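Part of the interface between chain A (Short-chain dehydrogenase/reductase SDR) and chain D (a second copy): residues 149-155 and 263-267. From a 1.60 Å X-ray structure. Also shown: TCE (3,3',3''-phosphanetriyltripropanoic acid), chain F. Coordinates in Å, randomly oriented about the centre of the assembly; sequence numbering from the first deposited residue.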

# COMPACT_ATOMS: atom_id res chain seq x y z
N SER A 149 -5.73 8.77 -9.91
CA SER A 149 -4.92 7.56 -9.84
C SER A 149 -3.44 7.89 -9.65
O SER A 149 -2.67 7.00 -9.26
CB SER A 149 -5.10 6.73 -11.11
OG SER A 149 -4.45 7.37 -12.21
N SER A 150 -3.02 9.13 -9.94
CA SER A 150 -1.62 9.53 -9.81
C SER A 150 -1.07 9.35 -8.40
O SER A 150 0.15 9.28 -8.23
CB SER A 150 -1.46 11.00 -10.22
OG SER A 150 -2.05 11.85 -9.22
N VAL A 151 -1.93 9.27 -7.37
CA VAL A 151 -1.44 9.05 -6.02
C VAL A 151 -1.14 7.57 -5.76
O VAL A 151 -0.41 7.26 -4.81
CB VAL A 151 -2.42 9.58 -4.96
CG1 VAL A 151 -2.81 11.03 -5.26
CG2 VAL A 151 -3.64 8.72 -4.87
N LYS A 152 -1.66 6.66 -6.59
CA LYS A 152 -1.37 5.23 -6.48
C LYS A 152 -0.21 4.81 -7.38
O LYS A 152 0.59 3.95 -7.01
CB LYS A 152 -2.61 4.39 -6.83
CG LYS A 152 -3.83 4.61 -5.95
CD LYS A 152 -3.61 4.10 -4.55
CE LYS A 152 -3.51 2.57 -4.50
NZ LYS A 152 -3.37 2.11 -3.07
N ALA A 153 -0.12 5.41 -8.56
CA ALA A 153 0.96 5.13 -9.49
C ALA A 153 1.22 6.41 -10.25
O ALA A 153 0.29 6.98 -10.83
CB ALA A 153 0.61 3.98 -10.44
N PRO A 154 2.46 6.91 -10.27
CA PRO A 154 2.71 8.20 -10.91
C PRO A 154 2.40 8.15 -12.39
O PRO A 154 2.65 7.15 -13.08
CB PRO A 154 4.21 8.43 -10.67
CG PRO A 154 4.78 7.04 -10.49
CD PRO A 154 3.70 6.30 -9.74
N ILE A 155 1.83 9.24 -12.89
CA ILE A 155 1.54 9.39 -14.30
C ILE A 155 2.72 10.12 -14.93
O ILE A 155 3.15 11.16 -14.42
CB ILE A 155 0.22 10.16 -14.50
CG1 ILE A 155 -0.95 9.37 -13.92
CG2 ILE A 155 -0.00 10.50 -15.98
CD1 ILE A 155 -2.26 10.11 -13.94
N TYR D 263 7.66 -2.46 -10.92
CA TYR D 263 6.37 -2.24 -10.28
C TYR D 263 6.08 -0.74 -10.29
O TYR D 263 6.90 0.04 -9.80
CB TYR D 263 6.40 -2.77 -8.86
CG TYR D 263 5.25 -2.37 -7.98
CD1 TYR D 263 3.97 -2.83 -8.23
CD2 TYR D 263 5.46 -1.54 -6.89
CE1 TYR D 263 2.91 -2.46 -7.38
CE2 TYR D 263 4.43 -1.17 -6.06
CZ TYR D 263 3.16 -1.64 -6.31
OH TYR D 263 2.16 -1.25 -5.44
N PRO D 264 4.94 -0.30 -10.82
CA PRO D 264 4.68 1.14 -10.97
C PRO D 264 4.09 1.81 -9.75
O PRO D 264 3.91 3.04 -9.77
CB PRO D 264 3.68 1.16 -12.13
CG PRO D 264 2.87 -0.07 -11.90
CD PRO D 264 3.86 -1.11 -11.42
N GLY D 265 3.77 1.07 -8.69
CA GLY D 265 3.08 1.68 -7.57
C GLY D 265 3.99 2.59 -6.76
O GLY D 265 5.17 2.31 -6.55
N THR D 266 3.42 3.69 -6.29
CA THR D 266 4.18 4.62 -5.46
C THR D 266 4.70 3.95 -4.19
O THR D 266 5.83 4.21 -3.77
CB THR D 266 3.29 5.81 -5.11
OG1 THR D 266 2.84 6.39 -6.34
CG2 THR D 266 4.05 6.85 -4.25
N TYR D 267 3.88 3.10 -3.58
CA TYR D 267 4.28 2.34 -2.41
C TYR D 267 4.19 0.86 -2.72
O TYR D 267 3.25 0.43 -3.39
CB TYR D 267 3.38 2.67 -1.22
CG TYR D 267 3.50 4.10 -0.76
CD1 TYR D 267 4.50 4.49 0.12
CD2 TYR D 267 2.63 5.07 -1.23
CE1 TYR D 267 4.61 5.80 0.55
CE2 TYR D 267 2.74 6.41 -0.82
CZ TYR D 267 3.74 6.75 0.07
OH TYR D 267 3.87 8.05 0.50
OXT TYR D 267 5.02 0.09 -2.27
O16 TCE F . -4.12 15.63 -12.62
C14 TCE F . -4.35 14.41 -12.86
O15 TCE F . -3.79 13.52 -12.18
C5 TCE F . -5.29 14.04 -14.00
C2 TCE F . -5.13 12.55 -14.29
P TCE F . -6.46 12.00 -15.46
C3 TCE F . -6.72 13.22 -16.81
C6 TCE F . -5.41 13.15 -17.59
C8 TCE F . -5.46 14.21 -18.66
O10 TCE F . -5.21 13.87 -19.84
O9 TCE F . -5.75 15.40 -18.37
C1 TCE F . -6.04 10.33 -16.11
C4 TCE F . -5.94 9.39 -14.91
C11 TCE F . -5.52 8.03 -15.44
O12 TCE F . -5.43 7.03 -14.67
O13 TCE F . -5.25 7.92 -16.67
O HOH W 1 2.64 8.97 -7.08
O HOH W 2 0.90 2.71 -4.49
O HOH W 3 3.85 4.42 -12.63

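The contact is small, burying 213 Å² over both sides, and it is built largely on backbone atoms. The chain D stretch is the C-terminal end of its chain and has no regular helix or strand. The chain A stretch begins with a 3-10 segment, 149-151, and continues as loop. The CA atoms nearest each other across the contact are those of A153(A) and G265(D), 4.5 Å apart.

T266(D) covers the most surface. Its CA-to-CB bond points toward chain A, and its chi1 is m. A direct hydrogen bond joins the stretches: T266(D) N donates to K152(A) O at 2.9 Å. The N-H...O angle of 170° is nearly straight, as expected of a strong amide-carbonyl pair. The same carbonyl also receives a CA-H...O contact from G265(D) CA, at 3.4 Å from K152(A) O. K152(A) thus takes part through its main chain, while its CA-to-CB bond points away from chain D.

The hydroxyl of T266(D) has a second role. T266(D) OG1 donates to water 1 at 2.7 Å, and that water donates to S150(A) O at 2.8 Å. The water closes a gap too long for a direct bond, since S150(A) O and T266(D) OG1 are 4.4 Å apart. T266(D) OG1 also packs 3.5 Å from P154(A) CD.

P264(D) covers the next largest area. Its carbonyl oxygen faces the A153(A)-P154(A) step, with P264(D) O 3.5 Å from A153(A) CB and 3.3 Å from P154(A) CD. Proline has no amide hydrogen to offer, so P154(A) meets this oxygen with a ring carbon. Water 3 supplies a polar link, donating to P264(D) O at 3.2 Å and to P154(A) O at 3.0 Å. Beside it is a loose apolar contact, A153(A) CB to P264(D) CB at 4.5 Å.

G265(D) lies between P264(D) and T266(D) in the chain. A CB modelled there would point away from chain A and fall 2.2 Å from Y263(D) OH, a clash within chain D. That hydroxyl donates to Y267(D) O at 2.9 Å, tying the tyrosine side chain to the terminal carboxylate. Water 2 connects the terminus to chain A: it donates to K152(A) O at 2.8 Å and accepts from Y267(D) N at 3.1 Å.

On chain A, S149(A) O accepts from K152(A) N at 2.9 Å and from A153(A) N at 3.1 Å. These bonds hold the turn that leads into the contact.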